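Local coordinates for DUF5624 domain-containing protein (Legionella pneumophila subsp. pneumophila, PDB 4JX2), which is of unknown function but is probably secreted, a DUF5624 protein combining alpha helices and beta sheets in a new way, at residues Leu126-Glu131 with Phe203-Leu208; Cys186-Asn191 with Lys217-Pro222. One frame throughout, in Å; residues are numbered along the deposited sequence.

Contact 1 (Leu126-Glu131 with Phe203-Leu208)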
# COMPACT_ATOMS: atom_id res chain seq x y z
N LEU A 126 18.42 -8.61 -21.19
CA LEU A 126 19.66 -8.72 -21.97
C LEU A 126 19.70 -7.68 -23.11
O LEU A 126 20.76 -7.10 -23.34
CB LEU A 126 19.87 -10.15 -22.51
CG LEU A 126 20.24 -11.21 -21.45
CD1 LEU A 126 20.06 -12.58 -22.01
CD2 LEU A 126 21.66 -11.03 -20.96
N ALA A 127 18.54 -7.41 -23.75
CA ALA A 127 18.39 -6.41 -24.80
C ALA A 127 18.68 -5.00 -24.25
O ALA A 127 19.35 -4.20 -24.93
CB ALA A 127 16.99 -6.47 -25.41
N LYS A 128 18.22 -4.71 -22.99
CA LYS A 128 18.47 -3.42 -22.32
C LYS A 128 19.97 -3.30 -21.95
O LYS A 128 20.57 -2.23 -22.19
CB LYS A 128 17.58 -3.22 -21.09
CG LYS A 128 17.76 -1.83 -20.46
CD LYS A 128 16.71 -0.84 -20.88
CE LYS A 128 17.22 0.16 -21.86
NZ LYS A 128 16.12 1.02 -22.36
N ILE A 129 20.58 -4.39 -21.40
CA ILE A 129 22.00 -4.44 -21.05
C ILE A 129 22.82 -4.10 -22.30
O ILE A 129 23.76 -3.31 -22.20
CB ILE A 129 22.39 -5.81 -20.43
CG1 ILE A 129 21.64 -6.05 -19.09
CG2 ILE A 129 23.91 -5.93 -20.22
CD1 ILE A 129 21.45 -7.50 -18.72
N LYS A 130 22.42 -4.65 -23.47
CA LYS A 130 23.10 -4.40 -24.76
C LYS A 130 22.98 -2.91 -25.12
O LYS A 130 24.00 -2.28 -25.41
CB LYS A 130 22.53 -5.29 -25.87
CG LYS A 130 23.18 -5.06 -27.23
CD LYS A 130 22.65 -6.00 -28.27
CE LYS A 130 23.34 -5.81 -29.60
NZ LYS A 130 22.76 -4.69 -30.38
N GLU A 131 21.75 -2.34 -25.05
CA GLU A 131 21.46 -0.93 -25.36
C GLU A 131 22.34 0.03 -24.52
O GLU A 131 22.89 1.00 -25.05
CB GLU A 131 19.97 -0.65 -25.15
CG GLU A 131 19.49 0.65 -25.77
CD GLU A 131 18.41 1.35 -24.97
OE1 GLU A 131 17.22 0.98 -25.14
OE2 GLU A 131 18.74 2.26 -24.17
N PHE A 203 20.07 -8.30 -32.31
CA PHE A 203 19.49 -8.37 -30.99
C PHE A 203 19.24 -6.96 -30.45
O PHE A 203 20.17 -6.17 -30.35
CB PHE A 203 20.35 -9.21 -30.03
CG PHE A 203 19.77 -9.42 -28.65
CD1 PHE A 203 18.54 -10.06 -28.48
CD2 PHE A 203 20.48 -9.04 -27.51
CE1 PHE A 203 18.02 -10.28 -27.20
CE2 PHE A 203 19.96 -9.27 -26.23
CZ PHE A 203 18.72 -9.87 -26.08
N ASP A 204 17.96 -6.65 -30.19
CA ASP A 204 17.47 -5.40 -29.61
C ASP A 204 16.01 -5.60 -29.18
O ASP A 204 15.43 -6.64 -29.51
CB ASP A 204 17.63 -4.19 -30.56
CG ASP A 204 17.11 -4.38 -31.95
OD1 ASP A 204 15.88 -4.52 -32.11
OD2 ASP A 204 17.91 -4.35 -32.90
N MSE A 205 15.41 -4.62 -28.45
CA MSE A 205 14.03 -4.68 -27.96
C MSE A 205 13.06 -5.11 -29.07
O MSE A 205 12.29 -6.06 -28.88
CB MSE A 205 13.57 -3.32 -27.37
CG MSE A 205 14.33 -2.86 -26.13
SE MSE A 205 13.93 -3.89 -24.54
CE MSE A 205 14.31 -2.51 -23.28
N ALA A 206 13.13 -4.43 -30.22
CA ALA A 206 12.28 -4.62 -31.40
C ALA A 206 12.47 -5.99 -32.04
O ALA A 206 11.46 -6.66 -32.33
CB ALA A 206 12.58 -3.53 -32.41
N SER A 207 13.74 -6.41 -32.27
CA SER A 207 14.11 -7.67 -32.87
C SER A 207 13.65 -8.82 -31.98
O SER A 207 13.05 -9.77 -32.49
CB SER A 207 15.62 -7.73 -33.09
OG SER A 207 16.04 -6.82 -34.10
N LEU A 208 13.85 -8.69 -30.65
CA LEU A 208 13.44 -9.72 -29.69
C LEU A 208 11.92 -9.99 -29.77
O LEU A 208 11.51 -11.16 -29.80
CB LEU A 208 13.84 -9.30 -28.25
CG LEU A 208 13.26 -10.12 -27.10
CD1 LEU A 208 13.91 -11.51 -26.99
CD2 LEU A 208 13.36 -9.37 -25.83
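A capped helix start packs here against the last turns of helix 119-131. Asp204 is the N-cap of helix 205-213: its OD1 accepts from the backbone N of Ser207 at 2.9 Å and also from Ser207 OG, so one carboxylate oxygen is gripped twice, each time from above the carboxylate plane. Just before the cap, Phe203 has CG anti to its backbone N (chi1 -176°), which swings the ring in against the other helix. Its CZ lies 3.4 Å from Ala127 N and 3.8 Å from Leu126 CB. Lys130 runs past this ring in the opposite direction, extended until a bend at chi4 (-82°) turns the ammonium to Phe203 O; NZ donates at 3.0 Å, nearly along the C=O axis. Ala127 CB fits between Phe203 CZ and selenomethionine Met205 SE, the latter 4.1 Å off. Beyond it, Met205 CE meets Lys128 CD at 3.8 Å, while Lys128 NZ forms a salt bridge with Glu131 OE1 and another with Glu338 of the second subunit. The Phe203 ring also meets Trp137 and touches Met141 on helix 136-155, as well as Tyr192 and Val196 on helix 175-197, so it lies where four helices converge.

Contact 2 (Cys186-Asn191 with Lys217-Pro222)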
# COMPACT_ATOMS: atom_id res chain seq x y z
N CYS A 186 12.34 -24.73 -24.75
CA CYS A 186 13.80 -24.85 -24.71
C CYS A 186 14.38 -24.78 -26.11
O CYS A 186 15.34 -24.04 -26.34
CB CYS A 186 14.23 -26.12 -23.99
SG CYS A 186 13.82 -26.15 -22.23
N SER A 187 13.77 -25.51 -27.05
CA SER A 187 14.20 -25.57 -28.44
C SER A 187 14.10 -24.16 -29.10
O SER A 187 15.04 -23.72 -29.76
CB SER A 187 13.36 -26.59 -29.20
OG SER A 187 13.80 -26.74 -30.54
N MSE A 188 12.97 -23.46 -28.90
CA MSE A 188 12.73 -22.14 -29.45
C MSE A 188 13.74 -21.12 -28.90
O MSE A 188 14.48 -20.52 -29.67
CB MSE A 188 11.30 -21.71 -29.16
CG MSE A 188 10.97 -20.34 -29.65
SE MSE A 188 9.08 -20.00 -29.43
CE MSE A 188 8.88 -18.55 -30.69
N ALA A 189 13.77 -20.94 -27.56
CA ALA A 189 14.65 -20.00 -26.86
C ALA A 189 16.13 -20.31 -27.08
O ALA A 189 16.91 -19.38 -27.28
CB ALA A 189 14.34 -20.01 -25.37
N GLY A 190 16.49 -21.60 -27.03
CA GLY A 190 17.85 -22.07 -27.25
C GLY A 190 18.37 -21.72 -28.63
O GLY A 190 19.39 -21.04 -28.76
N ASN A 191 17.63 -22.11 -29.67
CA ASN A 191 18.04 -21.82 -31.05
C ASN A 191 17.94 -20.33 -31.38
O ASN A 191 18.69 -19.85 -32.23
CB ASN A 191 17.28 -22.66 -32.04
CG ASN A 191 17.71 -24.10 -32.01
OD1 ASN A 191 18.90 -24.43 -32.09
ND2 ASN A 191 16.74 -24.99 -31.91
N LYS A 217 9.07 -18.47 -38.23
CA LYS A 217 8.75 -19.53 -39.20
C LYS A 217 9.01 -20.94 -38.64
O LYS A 217 8.15 -21.80 -38.82
CB LYS A 217 9.51 -19.33 -40.52
CG LYS A 217 9.01 -18.13 -41.34
CD LYS A 217 10.04 -17.74 -42.41
CE LYS A 217 9.68 -16.48 -43.17
NZ LYS A 217 10.77 -16.08 -44.10
N THR A 218 10.14 -21.16 -37.94
CA THR A 218 10.49 -22.47 -37.35
C THR A 218 9.64 -22.77 -36.11
O THR A 218 9.23 -23.92 -35.92
CB THR A 218 11.97 -22.49 -36.99
OG1 THR A 218 12.71 -21.88 -38.04
CG2 THR A 218 12.48 -23.90 -36.71
N TYR A 219 9.39 -21.76 -35.27
CA TYR A 219 8.64 -21.91 -34.03
C TYR A 219 7.39 -21.01 -34.08
O TYR A 219 7.40 -19.90 -33.54
CB TYR A 219 9.57 -21.61 -32.83
CG TYR A 219 10.77 -22.53 -32.76
CD1 TYR A 219 10.67 -23.79 -32.19
CD2 TYR A 219 12.00 -22.14 -33.28
CE1 TYR A 219 11.77 -24.65 -32.14
CE2 TYR A 219 13.12 -22.98 -33.22
CZ TYR A 219 12.99 -24.24 -32.66
OH TYR A 219 14.07 -25.10 -32.61
N PRO A 220 6.31 -21.46 -34.78
CA PRO A 220 5.13 -20.60 -34.99
C PRO A 220 4.32 -20.23 -33.76
O PRO A 220 3.65 -19.20 -33.82
CB PRO A 220 4.27 -21.41 -35.98
CG PRO A 220 4.72 -22.80 -35.82
CD PRO A 220 6.18 -22.72 -35.54
N ILE A 221 4.34 -21.03 -32.68
CA ILE A 221 3.64 -20.68 -31.44
C ILE A 221 4.48 -19.60 -30.76
O ILE A 221 5.64 -19.85 -30.42
CB ILE A 221 3.36 -21.89 -30.51
CG1 ILE A 221 2.54 -22.98 -31.21
CG2 ILE A 221 2.67 -21.41 -29.21
CD1 ILE A 221 2.85 -24.41 -30.70
N PRO A 222 3.95 -18.37 -30.56
CA PRO A 222 4.76 -17.33 -29.89
C PRO A 222 5.28 -17.78 -28.52
O PRO A 222 4.60 -18.55 -27.83
CB PRO A 222 3.77 -16.18 -29.70
CG PRO A 222 2.73 -16.40 -30.73
CD PRO A 222 2.60 -17.88 -30.91
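With CG anti to its carbonyl carbon (chi1 -60°), Tyr219 sends its ring toward helix 175-197, where Met188 and Ser187 both have their first side-chain bond anti to the backbone N. One face of the ring rests on the backbone at Met188: CA stands 3.6 Å from the ring centroid, only 2° off the normal, a CH-pi contact. Met188 then runs extended past the ring, antiparallel to the tyrosine side chain. Its CG is 3.7 Å from Tyr219 CB, the selenium of this selenomethionine makes an oblique Met-aromatic contact, and CE ends 3.5 Å from Ile221 O. The loop between helices 205-213 and 223-247 is thus laid against helix 175-197 by an aromatic face and a hydrogen-bonded hydroxyl. At the ring's edge the phenol is held twice. Tyr219 OH donates to Ser187 OG at 2.7 Å and accepts from Asn191 ND2 at 2.8 Å, the amide turned only slightly from the ring plane and its N-H bent to 139°. The C-terminal tail shares these groups: Ser187 OG bonds to Pro427 O, and Asn191 uses ND2 for Val428 O and OD1 for Gln430 N.

How the contacts relate
From the N terminus, helix 119-131 supplies the first half of contact 1, and the chain then runs through helix 136-155 to helix 175-197, which gives the first half of contact 2. Contact 1 closes at the start of helix 205-213, a loop of 71 residues with no strand in it; contact 2 closes a shorter loop, with 25 residues between its segments, just before helix 223-247. The segments alternate, so the two closures cross, and helix 175-197 lies inside the first. The centres are about 18 Å apart and the nearest atoms about 8 Å, without touching. Contact 1 ties the start of helix 205-213 to helix 119-131; contact 2 ties the loop that follows that helix to helix 175-197.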